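Local coordinates for enoyl-CoA hydratase/isomerase family protein (Bacillus anthracis, PDB 3KQF) that probably catalyses the reversible hydration of trans-2-enoyl-CoA thioesters to 3-hydroxyacyl-CoA, as a member of the crotonase superfamily, at residues T54-I58 and A201-A205; I210-L214 and A237-V241; T244-G250 and M261-E265. One frame throughout, in Å; residues are numbered along the deposited sequence. Where two conformers were deposited one is given.

Overall arrangement
Contact 1 lies in the core, where strand 56-61 of the main sheet meets helix 193-206. Contacts 2 and 3 lie farther out, in the C-terminal helices and tail, with centres 11 Å apart. The centre of contact 1 is 16 Å from that of contact 2 and 17 Å from that of contact 3. R55 NH2 of contact 1 is 3.0 Å from Y262 O of contact 3, a probable hydrogen bond. T54 O also takes a weak bond from R213 NH2 of contact 2. Between contacts 2 and 3, I210 CD1 packs 3.6 Å from E265 N. All three contacts reach the second subunit. The arrangement thus joins the core to the C-terminal tail and the subunit interface.

Contact 1: residues T54-I58 and A201-A205; sequences TRVVI and AEKIA
R55 and A205 make the polar link of this contact, and V56 packs beside it on A201 and I204. Strand 56-58 and helix 201-205 run nearly antiparallel, at 167°. R55 has CG beside its backbone N (chi1 -65°). From CG to NE its chain is extended, and this carries the guanidinium to the carbonyl of A205. R55 NH1 donates to A205 O over 2.8 Å. The oxygen lies in the guanidinium plane, at its edge. The C=O...donor angle is 179°, so the nitrogen meets the oxygen almost end-on. On the way, R55 CD passes 3.3 Å from A205 O. The other terminal nitrogen, NH2, has a second partner in the C-terminal tail.

V56 reaches the helix with both methyls. CG1 points at the methyl of A201, with V56 CG1 3.8 Å from A201 CB. CG2 turns to the next turn of the helix and lies 3.7 Å from I204 CG2. The two side chains cross at about a right angle there. V56 CG2 also lies 3.5 Å from A201 O, the oxygen that accepts the helical bond from A205 N. I58 adds the end of its chain, with I58 CD1 3.9 Å from A201 CB. The small alanine thus receives two branched residues from the same face of the strand.

Around the contact, I106 packs on V56 and A201, and V19 packs on A201 and I58. I204 also touches T169 of the second subunit. This is helix-on-sheet packing in the crotonase fold. The chemistry divides by position. Apolar methyls fill the buried part, while R55 brings a positive group to a carbonyl in the last turn of helix 193-206. That placement would probably be stabilised by the helix dipole.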
loop_
_atom_site.group_PDB
_atom_site.type_symbol
_atom_site.label_atom_id
_atom_site.label_comp_id
_atom_site.label_asym_id
_atom_site.label_seq_id
_atom_site.Cartn_x
_atom_site.Cartn_y
_atom_site.Cartn_z
ATOM N N THR A 54 -31.336 -1.557 -5.324
ATOM C CA THR A 54 -30.426 -1.410 -4.173
ATOM C C THR A 54 -29.072 -0.905 -4.643
ATOM O O THR A 54 -28.386 -1.568 -5.423
ATOM C CB THR A 54 -30.270 -2.723 -3.409
ATOM O OG1 THR A 54 -31.548 -3.103 -2.889
ATOM C CG2 THR A 54 -29.284 -2.567 -2.248
ATOM N N ARG A 55 -28.682 0.271 -4.150
ATOM C CA ARG A 55 -27.439 0.895 -4.607
ATOM C C ARG A 55 -26.246 0.776 -3.678
ATOM O O ARG A 55 -25.121 0.888 -4.138
ATOM C CB ARG A 55 -27.685 2.373 -4.927
ATOM C CG ARG A 55 -28.634 2.594 -6.115
ATOM C CD ARG A 55 -28.941 4.065 -6.363
ATOM N NE ARG A 55 -29.900 4.222 -7.463
ATOM C CZ ARG A 55 -30.240 5.377 -8.018
ATOM N NH1 ARG A 55 -29.703 6.526 -7.609
ATOM N NH2 ARG A 55 -31.118 5.380 -9.010
ATOM N N VAL A 56 -26.495 0.575 -2.389
ATOM C CA VAL A 56 -25.445 0.489 -1.392
ATOM C C VAL A 56 -25.951 -0.404 -0.290
ATOM O O VAL A 56 -27.167 -0.405 0.037
ATOM C CB VAL A 56 -25.115 1.875 -0.750
ATOM C CG1 VAL A 56 -23.952 1.752 0.224
ATOM C CG2 VAL A 56 -24.797 2.929 -1.798
ATOM N N VAL A 57 -25.013 -1.116 0.314
ATOM C CA VAL A 57 -25.281 -2.012 1.416
ATOM C C VAL A 57 -24.448 -1.613 2.640
ATOM O O VAL A 57 -23.250 -1.257 2.528
ATOM C CB VAL A 57 -24.875 -3.474 1.034
ATOM C CG1 VAL A 57 -25.094 -4.438 2.217
ATOM C CG2 VAL A 57 -25.645 -3.933 -0.213
ATOM N N ILE A 58 -25.076 -1.679 3.802
ATOM C CA ILE A 58 -24.372 -1.439 5.072
ATOM C C ILE A 58 -24.391 -2.754 5.868
ATOM O O ILE A 58 -25.440 -3.389 5.992
ATOM C CB ILE A 58 -25.038 -0.320 5.901
ATOM C CG1 ILE A 58 -24.963 1.000 5.159
ATOM C CG2 ILE A 58 -24.337 -0.190 7.273
ATOM C CD1 ILE A 58 -25.891 2.101 5.737
ATOM N N ALA A 201 -23.686 6.282 2.797
ATOM C CA ALA A 201 -24.433 5.424 1.884
ATOM C C ALA A 201 -25.359 6.262 0.993
ATOM O O ALA A 201 -25.466 5.997 -0.200
ATOM C CB ALA A 201 -25.252 4.360 2.671
ATOM N N GLU A 202 -26.044 7.253 1.579
ATOM C CA GLU A 202 -26.952 8.127 0.816
ATOM C C GLU A 202 -26.203 8.924 -0.246
ATOM O O GLU A 202 -26.709 9.126 -1.351
ATOM C CB GLU A 202 -27.731 9.088 1.739
ATOM C CG GLU A 202 -28.811 8.435 2.567
ATOM C CD GLU A 202 -29.487 9.412 3.509
ATOM O OE1 GLU A 202 -28.876 10.454 3.860
ATOM O OE2 GLU A 202 -30.618 9.121 3.918
ATOM N N LYS A 203 -25.008 9.399 0.085
ATOM C CA LYS A 203 -24.210 10.121 -0.901
ATOM C C LYS A 203 -23.884 9.217 -2.078
ATOM O O LYS A 203 -24.100 9.582 -3.231
ATOM C CB LYS A 203 -22.913 10.655 -0.300
ATOM C CG LYS A 203 -21.993 11.345 -1.321
ATOM C CD LYS A 203 -22.711 12.432 -2.120
ATOM C CE LYS A 203 -21.738 13.224 -2.962
ATOM N NZ LYS A 203 -22.326 14.358 -3.717
ATOM N N ILE A 204 -23.385 8.023 -1.787
ATOM C CA ILE A 204 -23.020 7.075 -2.860
ATOM C C ILE A 204 -24.260 6.707 -3.676
ATOM O O ILE A 204 -24.196 6.628 -4.909
ATOM C CB ILE A 204 -22.312 5.827 -2.287
ATOM C CG1 ILE A 204 -20.995 6.246 -1.643
ATOM C CG2 ILE A 204 -22.054 4.803 -3.392
ATOM C CD1 ILE A 204 -20.285 5.149 -0.816
ATOM N N ALA A 205 -25.394 6.534 -2.993
ATOM C CA ALA A 205 -26.661 6.235 -3.664
ATOM C C ALA A 205 -27.134 7.351 -4.604
ATOM O O ALA A 205 -27.923 7.089 -5.518
ATOM C CB ALA A 205 -27.760 5.926 -2.622
#

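Contact 2: residues I210-L214 and A237-V241; sequences IAVRL and AYEGV
The helical segments that carry L214 and V241 run antiparallel, with axes 9.6 Å apart at closest approach and an angle of 173° between them. L214 is the main side chain in the contact. Its CG stands beside the backbone N (chi1 -78°), turned to the other helix, and chi2 (168°) then sets the two methyls. CD1 goes deepest. L214 CD1 lies 3.4 Å from A237 O and 3.5 Å from V241 CG1. It also rests on the backbone of G240, with L214 CD1 3.7 Å from G240 C. No side chain stands on G240, and the methyl packs on the main chain itself. The second methyl faces A237, with L214 CD2 4.3 Å from A237 CB.

The side chains of L214 and V241 lie alongside each other, pointing opposite ways. V241 CG1 then reaches the neighbouring turn and lies 4.0 Å from A211 CA. The other methyl, V241 CG2, sits over one face of the Y238 ring, offset toward its rim. I210 adds a looser contact, with I210 CG2 3.9 Å from G240 O.

The second subunit packs against the same region. Its I144 touches A211, its A143 touches V241, and its R85 forms a salt bridge with E239. The side chains that meet are all apolar, and two of them also rest on backbone carbonyls. It is an antiparallel pair of consecutive helices, 209-222 and 227-242, in the C-terminal helical region that takes part in trimer assembly in the crotonase fold.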
loop_
_atom_site.group_PDB
_atom_site.type_symbol
_atom_site.label_atom_id
_atom_site.label_comp_id
_atom_site.label_asym_id
_atom_site.label_seq_id
_atom_site.Cartn_x
_atom_site.Cartn_y
_atom_site.Cartn_z
ATOM N N ILE A 210 -24.796 3.016 -12.413
ATOM C CA ILE A 210 -24.042 2.226 -13.397
ATOM C C ILE A 210 -22.567 2.586 -13.233
ATOM O O ILE A 210 -21.693 1.712 -13.212
ATOM C CB ILE A 210 -24.522 2.505 -14.840
ATOM C CG1 ILE A 210 -25.960 2.026 -15.017
ATOM C CG2 ILE A 210 -23.589 1.862 -15.847
ATOM C CD1 ILE A 210 -26.547 2.339 -16.372
ATOM N N ALA A 211 -22.300 3.872 -13.031
ATOM C CA ALA A 211 -20.942 4.389 -12.851
ATOM C C ALA A 211 -20.279 3.849 -11.566
ATOM O O ALA A 211 -19.133 3.396 -11.585
ATOM C CB ALA A 211 -20.965 5.941 -12.829
ATOM N N VAL A 212 -21.028 3.855 -10.464
ATOM C CA VAL A 212 -20.512 3.359 -9.186
ATOM C C VAL A 212 -20.199 1.860 -9.304
ATOM O O VAL A 212 -19.137 1.404 -8.865
ATOM C CB VAL A 212 -21.477 3.638 -8.023
ATOM C CG1 VAL A 212 -21.038 2.911 -6.724
ATOM C CG2 VAL A 212 -21.603 5.146 -7.772
ATOM N N ARG A 213 -21.121 1.102 -9.891
ATOM C CA ARG A 213 -20.927 -0.345 -10.064
ATOM C C ARG A 213 -19.725 -0.643 -10.947
ATOM O O ARG A 213 -18.930 -1.538 -10.635
ATOM C CB ARG A 213 -22.189 -1.017 -10.634
ATOM C CG ARG A 213 -23.361 -0.974 -9.655
ATOM C CD ARG A 213 -24.431 -2.024 -9.983
ATOM N NE ARG A 213 -25.546 -2.002 -9.035
ATOM C CZ ARG A 213 -26.467 -2.963 -8.914
ATOM N NH1 ARG A 213 -26.399 -4.074 -9.646
ATOM N NH2 ARG A 213 -27.445 -2.835 -8.022
ATOM N N LEU A 214 -19.600 0.097 -12.049
ATOM C CA LEU A 214 -18.440 -0.070 -12.948
ATOM C C LEU A 214 -17.124 0.334 -12.249
ATOM O O LEU A 214 -16.081 -0.306 -12.453
ATOM C CB LEU A 214 -18.655 0.704 -14.263
ATOM C CG LEU A 214 -19.578 0.047 -15.282
ATOM C CD1 LEU A 214 -19.964 1.031 -16.414
ATOM C CD2 LEU A 214 -18.913 -1.206 -15.870
ATOM N N ALA A 237 -14.458 -0.359 -19.170
ATOM C CA ALA A 237 -15.481 0.040 -18.211
ATOM C C ALA A 237 -16.062 1.400 -18.565
ATOM O O ALA A 237 -17.276 1.603 -18.449
ATOM C CB ALA A 237 -14.927 0.060 -16.802
ATOM N N TYR A 238 -15.197 2.329 -18.984
ATOM C CA TYR A 238 -15.617 3.687 -19.357
ATOM C C TYR A 238 -16.618 3.634 -20.550
ATOM O O TYR A 238 -17.553 4.436 -20.635
ATOM C CB TYR A 238 -14.382 4.541 -19.665
ATOM C CG TYR A 238 -14.639 6.020 -19.879
ATOM C CD1 TYR A 238 -14.673 6.902 -18.806
ATOM C CD2 TYR A 238 -14.797 6.540 -21.155
ATOM C CE1 TYR A 238 -14.888 8.262 -19.000
ATOM C CE2 TYR A 238 -15.001 7.900 -21.355
ATOM C CZ TYR A 238 -15.046 8.752 -20.270
ATOM O OH TYR A 238 -15.251 10.110 -20.463
ATOM N N GLU A 239 -16.454 2.655 -21.429
ATOM C CA GLU A 239 -17.380 2.483 -22.554
ATOM C C GLU A 239 -18.781 2.177 -22.034
ATOM O O GLU A 239 -19.769 2.478 -22.685
ATOM C CB GLU A 239 -16.905 1.353 -23.469
ATOM C CG GLU A 239 -15.556 1.603 -24.090
ATOM C CD GLU A 239 -15.576 2.745 -25.084
ATOM O OE1 GLU A 239 -14.651 3.584 -25.048
ATOM O OE2 GLU A 239 -16.538 2.820 -25.877
ATOM N N GLY A 240 -18.853 1.567 -20.854
ATOM C CA GLY A 240 -20.127 1.238 -20.230
ATOM C C GLY A 240 -20.904 2.435 -19.701
ATOM O O GLY A 240 -22.063 2.297 -19.357
ATOM N N VAL A 241 -20.273 3.602 -19.588
ATOM C CA VAL A 241 -20.994 4.790 -19.087
ATOM C C VAL A 241 -21.244 5.854 -20.128
ATOM O O VAL A 241 -22.211 6.615 -20.022
ATOM C CB VAL A 241 -20.257 5.446 -17.897
ATOM C CG1 VAL A 241 -20.251 4.513 -16.742
ATOM C CG2 VAL A 241 -18.822 5.870 -18.292
#

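Contact 3: residues T244-G250 and M261-E265; sequences TKDRLEG and MYKGE
The Y262 ring meets the helix at its edge: D246 O and G250 N lie near the ring plane, and E249 CG approaches obliquely. Y262 CE1 is 3.2 Å from D246 O. P209, and A143 of the second subunit, also pack on Y262. Y262 OH lies 3.3 Å from G250 CA and is hydrogen-bonded to T141 O of the second subunit. The motif is a helix N-terminus bound by the chain's own C-terminal carboxylate. T244, the N-cap of helix 245-255, is hydrogen-bonded through OG1 to V241 O and also accepts the capping bond from R247 N.

E265 O accepts from K245 N, and E265 OXT accepts from D246 N, each over 2.8 Å. D246 OD2 lies 3.6 Å from E265 OXT, a close pair of like charges. The N-H groups of the tail and of the helix end probably offset the repulsion.

The D246 carboxylate is held by backbone N-H groups of the tail. D246 OD1 accepts from K263 N at 2.8 Å, and D246 OD2 from G264 N. Both nitrogens come on the syn side, about 19° out of the carboxylate plane. E249 bends at chi2 (68°), which brings E249 OE2 to M261 N at 2.8 Å, by its anti lone pair. R258 forms a salt bridge to the same oxygen. One water donates to D246 OD1 at 2.9 Å and to E265 OE1 at 3.2 Å.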
loop_
_atom_site.group_PDB
_atom_site.type_symbol
_atom_site.label_atom_id
_atom_site.label_comp_id
_atom_site.label_asym_id
_atom_site.label_seq_id
_atom_site.Cartn_x
_atom_site.Cartn_y
_atom_site.Cartn_z
ATOM N N THR A 244 -24.847 5.950 -21.705
ATOM C CA THR A 244 -25.974 5.900 -20.769
ATOM C C THR A 244 -26.781 7.183 -20.711
ATOM O O THR A 244 -26.269 8.258 -20.996
ATOM C CB THR A 244 -25.498 5.542 -19.325
ATOM O OG1 THR A 244 -24.622 6.557 -18.815
ATOM C CG2 THR A 244 -24.780 4.197 -19.308
ATOM N N LYS A 245 -28.060 7.046 -20.373
ATOM C CA LYS A 245 -28.942 8.191 -20.208
ATOM C C LYS A 245 -28.519 8.940 -18.938
ATOM O O LYS A 245 -28.604 10.158 -18.879
ATOM C CB LYS A 245 -30.407 7.760 -20.118
ATOM C CG LYS A 245 -30.938 7.101 -21.372
ATOM C CD LYS A 245 -32.458 6.925 -21.320
ATOM C CE LYS A 245 -32.981 6.268 -22.601
ATOM N NZ LYS A 245 -34.469 6.088 -22.589
ATOM N N ASP A 246 -28.045 8.210 -17.929
ATOM C CA ASP A 246 -27.569 8.855 -16.694
ATOM C C ASP A 246 -26.430 9.847 -16.980
ATOM O O ASP A 246 -26.400 10.931 -16.402
ATOM C CB ASP A 246 -27.147 7.832 -15.628
ATOM C CG ASP A 246 -28.328 7.255 -14.832
ATOM O OD1 ASP A 246 -29.453 7.797 -14.905
ATOM O OD2 ASP A 246 -28.098 6.262 -14.085
ATOM N N ARG A 247 -25.509 9.507 -17.888
ATOM C CA ARG A 247 -24.427 10.447 -18.230
ATOM C C ARG A 247 -24.990 11.746 -18.780
ATOM O O ARG A 247 -24.500 12.832 -18.458
ATOM C CB ARG A 247 -23.459 9.842 -19.246
ATOM C CG ARG A 247 -22.422 10.820 -19.746
ATOM C CD ARG A 247 -21.499 10.165 -20.743
ATOM N NE ARG A 247 -20.640 11.140 -21.413
ATOM C CZ ARG A 247 -20.977 11.838 -22.496
ATOM N NH1 ARG A 247 -20.107 12.695 -23.017
ATOM N NH2 ARG A 247 -22.174 11.694 -23.059
ATOM N N LEU A 248 -26.026 11.632 -19.610
ATOM C CA LEU A 248 -26.675 12.793 -20.198
ATOM C C LEU A 248 -27.346 13.649 -19.114
ATOM O O LEU A 248 -27.260 14.879 -19.146
ATOM C CB LEU A 248 -27.682 12.356 -21.274
ATOM C CG LEU A 248 -27.035 11.575 -22.423
ATOM C CD1 LEU A 248 -28.084 11.030 -23.382
ATOM C CD2 LEU A 248 -26.010 12.453 -23.148
ATOM N N GLU A 249 -28.019 12.994 -18.166
ATOM C CA GLU A 249 -28.644 13.680 -17.031
ATOM C C GLU A 249 -27.589 14.420 -16.208
ATOM O O GLU A 249 -27.858 15.511 -15.699
ATOM C CB GLU A 249 -29.401 12.674 -16.134
ATOM C CG GLU A 249 -29.824 13.175 -14.739
ATOM C CD GLU A 249 -30.908 14.247 -14.736
ATOM O OE1 GLU A 249 -31.392 14.649 -15.821
ATOM O OE2 GLU A 249 -31.292 14.679 -13.621
ATOM N N GLY A 250 -26.406 13.816 -16.069
ATOM C CA GLY A 250 -25.299 14.425 -15.327
ATOM C C GLY A 250 -24.875 15.731 -15.981
ATOM O O GLY A 250 -24.711 16.756 -15.312
HETATM N N MSE A 261 -30.815 13.439 -11.111
HETATM C CA MSE A 261 -31.679 12.344 -10.671
HETATM C C MSE A 261 -31.392 11.128 -11.529
HETATM O O MSE A 261 -32.019 10.906 -12.574
HETATM C CB MSE A 261 -33.163 12.736 -10.740
HETATM C CG MSE A 261 -33.657 13.485 -9.521
HETATM SE SE MSE A 261 -35.491 14.127 -9.716
HETATM C CE MSE A 261 -36.232 12.682 -10.809
ATOM N N TYR A 262 -30.429 10.341 -11.081
ATOM C CA TYR A 262 -30.009 9.170 -11.836
ATOM C C TYR A 262 -30.985 8.016 -11.646
ATOM O O TYR A 262 -31.601 7.873 -10.581
ATOM C CB TYR A 262 -28.574 8.797 -11.480
ATOM C CG TYR A 262 -27.591 9.928 -11.725
ATOM C CD1 TYR A 262 -27.414 10.451 -12.996
ATOM C CD2 TYR A 262 -26.802 10.427 -10.700
ATOM C CE1 TYR A 262 -26.509 11.459 -13.240
ATOM C CE2 TYR A 262 -25.878 11.431 -10.930
ATOM C CZ TYR A 262 -25.729 11.945 -12.205
ATOM O OH TYR A 262 -24.837 12.963 -12.442
ATOM N N LYS A 263 -31.135 7.206 -12.693
ATOM C CA LYS A 263 -32.108 6.116 -12.689
ATOM C C LYS A 263 -31.534 4.737 -13.048
ATOM O O LYS A 263 -32.282 3.765 -13.141
ATOM C CB LYS A 263 -33.237 6.490 -13.652
ATOM C CG LYS A 263 -33.825 7.897 -13.364
ATOM C CD LYS A 263 -34.915 8.313 -14.321
ATOM C CE LYS A 263 -35.352 9.766 -14.050
ATOM N NZ LYS A 263 -35.944 9.974 -12.692
ATOM N N GLY A 264 -30.219 4.642 -13.234
ATOM C CA GLY A 264 -29.596 3.363 -13.588
ATOM C C GLY A 264 -29.880 2.952 -15.025
ATOM O O GLY A 264 -30.231 1.804 -15.300
ATOM N N GLU A 265 -29.796 3.926 -15.925
ATOM C CA GLU A 265 -30.063 3.726 -17.350
ATOM C C GLU A 265 -29.153 4.640 -18.152
ATOM O O GLU A 265 -29.131 4.610 -19.392
ATOM C CB GLU A 265 -31.513 4.075 -17.675
ATOM C CG GLU A 265 -31.895 5.508 -17.289
ATOM C CD GLU A 265 -33.254 5.935 -17.805
ATOM O OE1 GLU A 265 -33.601 7.128 -17.625
ATOM O OE2 GLU A 265 -33.967 5.102 -18.408
ATOM O OXT GLU A 265 -28.462 5.461 -17.542
HETATM O O HOH W 1 -31.222 9.135 -16.741
#